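Local coordinates for protein transcriptional regulator (Enterococcus faecalis, PDB 3QFI) that belongs to the LytR-CpsA-Psr family, is probably associated with the cell envelope and may act as a transcriptional regulator, at residues R174-V177 with E178-R182. Numbering follows the deposited sequence.
Sequences REVV and EKIVR
E175 sends CG anti to the backbone N (chi1 -166°) and stays extended. K179, one helical turn on, sets CG beside its own backbone N and folds at chi2 (-51°) and again at chi4, which brings NZ beside the E175 side chain. The setting is a set of i to i+4 contacts along helix 166-184, an alpha-helix of the LytR-CpsA-Psr fold that packs against its mixed sheet. K179 NZ comes alongside the aliphatic part of E175, 3.5 Å from CG, and makes a long salt bridge to OE1 at 3.7 Å. The other carboxylate oxygen, OE2, is hydrogen-bonded to Y155 OH, so the two oxygens of E175 have different partners, which should restrict rotation of the group. Strand 124-128 lies beside this part of the helix, with V126 touching E175 and I124 touching V176, K179 and I180.

Two apolar pairs repeat the same four-residue spacing. CG1 of V176 meets CG1 of I180 at 4.3 Å, a loose methyl-to-methylene contact between two buried side chains. V177 and V181 share a rotamer and cross at a slant, CG1 of the first facing CG2 of the second at 4.0 Å; M46 and M59 of the sheet also touch V177.

R174 runs away from the following turn to S61, whose OG bonds its NH1. Its carbonyl O accepts the N-H of E178, the first of four successive i to i+4 hydrogen bonds that hold the segment together. K179 N bonds E175 O and I180 N bonds V176 O in the same way, and the series closes with V181 N, 3.0 Å from V177 O.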
ATOM      1  N   ARG A 174       7.518   1.555  -0.312  1.00 24.32           N
ATOM      2  CA  ARG A 174       7.303   0.423  -1.211  1.00 23.49           C
ATOM      3  C   ARG A 174       8.582  -0.397  -1.354  1.00 14.94           C
ATOM      4  O   ARG A 174       8.530  -1.610  -1.574  1.00 14.64           O
ATOM      5  CB  ARG A 174       6.848   0.883  -2.607  1.00 21.25           C
ATOM      6  CG  ARG A 174       5.565   1.691  -2.638  1.00 10.85           C
ATOM      7  CD  ARG A 174       4.962   1.759  -4.052  1.00 10.23           C
ATOM      8  NE  ARG A 174       5.827   2.345  -5.080  1.00 10.74           N
ATOM      9  CZ  ARG A 174       5.943   3.649  -5.338  1.00 20.52           C
ATOM     10  NH1 ARG A 174       5.255   4.546  -4.638  1.00 16.56           N
ATOM     11  NH2 ARG A 174       6.718   4.060  -6.338  1.00 14.01           N
ATOM     12  N   GLU A 175       9.729   0.262  -1.229  1.00 14.17           N
ATOM     13  CA  GLU A 175      10.995  -0.440  -1.358  1.00 13.68           C
ATOM     14  C   GLU A 175      11.161  -1.356  -0.143  1.00 18.74           C
ATOM     15  O   GLU A 175      11.542  -2.517  -0.277  1.00 20.57           O
ATOM     16  CB  GLU A 175      12.148   0.562  -1.449  1.00 21.15           C
ATOM     17  CG  GLU A 175      13.453  -0.068  -1.915  1.00 38.54           C
ATOM     18  CD  GLU A 175      14.623   0.908  -1.930  1.00 44.13           C
ATOM     19  OE1 GLU A 175      15.725   0.494  -2.356  1.00 46.29           O
ATOM     20  OE2 GLU A 175      14.443   2.078  -1.520  1.00 51.22           O
ATOM     21  N   VAL A 176      10.840  -0.829   1.036  1.00 15.16           N
ATOM     22  CA  VAL A 176      10.929  -1.584   2.276  1.00 13.07           C
ATOM     23  C   VAL A 176      10.036  -2.820   2.206  1.00 17.70           C
ATOM     24  O   VAL A 176      10.512  -3.938   2.379  1.00 26.74           O
ATOM     25  CB  VAL A 176      10.525  -0.694   3.488  1.00 18.05           C
ATOM     26  CG1 VAL A 176      10.373  -1.530   4.755  1.00  1.00           C
ATOM     27  CG2 VAL A 176      11.580   0.378   3.703  1.00 13.17           C
ATOM     28  N   VAL A 177       8.747  -2.628   1.949  1.00 16.37           N
ATOM     29  CA  VAL A 177       7.826  -3.757   1.864  1.00 14.00           C
ATOM     30  C   VAL A 177       8.246  -4.733   0.775  1.00 19.50           C
ATOM     31  O   VAL A 177       8.015  -5.936   0.889  1.00 28.86           O
ATOM     32  CB  VAL A 177       6.376  -3.287   1.574  1.00 15.79           C
ATOM     33  CG1 VAL A 177       5.473  -4.488   1.287  1.00  2.05           C
ATOM     34  CG2 VAL A 177       5.839  -2.495   2.763  1.00 11.50           C
ATOM     35  N   GLU A 178       8.856  -4.225  -0.289  1.00 19.22           N
ATOM     36  CA  GLU A 178       9.278  -5.105  -1.374  1.00 22.12           C
ATOM     37  C   GLU A 178      10.406  -6.019  -0.906  1.00 30.43           C
ATOM     38  O   GLU A 178      10.427  -7.218  -1.212  1.00 25.83           O
ATOM     39  CB  GLU A 178       9.760  -4.296  -2.564  1.00 26.67           C
ATOM     40  CG  GLU A 178      10.055  -5.144  -3.782  1.00 25.71           C
ATOM     41  CD  GLU A 178      10.843  -4.383  -4.826  1.00 35.48           C
ATOM     42  OE1 GLU A 178      10.515  -3.196  -5.085  1.00 26.12           O
ATOM     43  OE2 GLU A 178      11.790  -4.978  -5.389  1.00 25.54           O
ATOM     44  N   LYS A 179      11.346  -5.440  -0.166  1.00 23.81           N
ATOM     45  CA  LYS A 179      12.473  -6.194   0.350  1.00 13.39           C
ATOM     46  C   LYS A 179      12.013  -7.187   1.404  1.00 15.49           C
ATOM     47  O   LYS A 179      12.508  -8.310   1.458  1.00  8.91           O
ATOM     48  CB  LYS A 179      13.513  -5.238   0.931  1.00 14.95           C
ATOM     49  CG  LYS A 179      14.173  -4.357  -0.112  1.00 20.72           C
ATOM     50  CD  LYS A 179      14.698  -5.190  -1.275  1.00 29.71           C
ATOM     51  CE  LYS A 179      15.528  -4.363  -2.255  1.00 29.75           C
ATOM     52  NZ  LYS A 179      14.835  -3.130  -2.712  1.00 34.41           N
ATOM     53  N   ILE A 180      11.060  -6.773   2.233  1.00 15.77           N
ATOM     54  CA  ILE A 180      10.531  -7.641   3.275  1.00 20.62           C
ATOM     55  C   ILE A 180       9.902  -8.867   2.617  1.00 22.52           C
ATOM     56  O   ILE A 180      10.358  -9.997   2.799  1.00 25.60           O
ATOM     57  CB  ILE A 180       9.458  -6.916   4.129  1.00 22.67           C
ATOM     58  CG1 ILE A 180      10.098  -5.777   4.914  1.00 19.13           C
ATOM     59  CG2 ILE A 180       8.819  -7.890   5.121  1.00 26.81           C
ATOM     60  CD1 ILE A 180      11.130  -6.243   5.916  1.00 24.57           C
ATOM     61  N   VAL A 181       8.854  -8.628   1.848  1.00 20.24           N
ATOM     62  CA  VAL A 181       8.157  -9.689   1.158  1.00 26.04           C
ATOM     63  C   VAL A 181       9.115 -10.609   0.440  1.00 29.43           C
ATOM     64  O   VAL A 181       8.965 -11.835   0.475  1.00 33.76           O
ATOM     65  CB  VAL A 181       7.197  -9.111   0.135  1.00 26.93           C
ATOM     66  CG1 VAL A 181       6.643 -10.222  -0.742  1.00 21.59           C
ATOM     67  CG2 VAL A 181       6.077  -8.376   0.860  1.00 19.25           C
ATOM     68  N   ARG A 182      10.101 -10.010  -0.215  1.00 32.27           N
ATOM     69  CA  ARG A 182      11.088 -10.772  -0.961  1.00 25.02           C
ATOM     70  C   ARG A 182      11.809 -11.750  -0.030  1.00 27.75           C
ATOM     71  O   ARG A 182      12.003 -12.912  -0.371  1.00 26.33           O
ATOM     72  CB  ARG A 182      12.088  -9.813  -1.599  1.00 32.98           C
ATOM     73  CG  ARG A 182      12.797 -10.379  -2.802  1.00 40.99           C
ATOM     74  CD  ARG A 182      12.144  -9.934  -4.100  1.00 49.12           C
ATOM     75  NE  ARG A 182      12.633 -10.720  -5.232  1.00 51.47           N
ATOM     76  CZ  ARG A 182      12.361 -10.454  -6.505  1.00 51.73           C
ATOM     77  NH1 ARG A 182      12.851 -11.238  -7.461  1.00 56.33           N
ATOM     78  NH2 ARG A 182      11.610  -9.403  -6.821  1.00 45.19           N
TER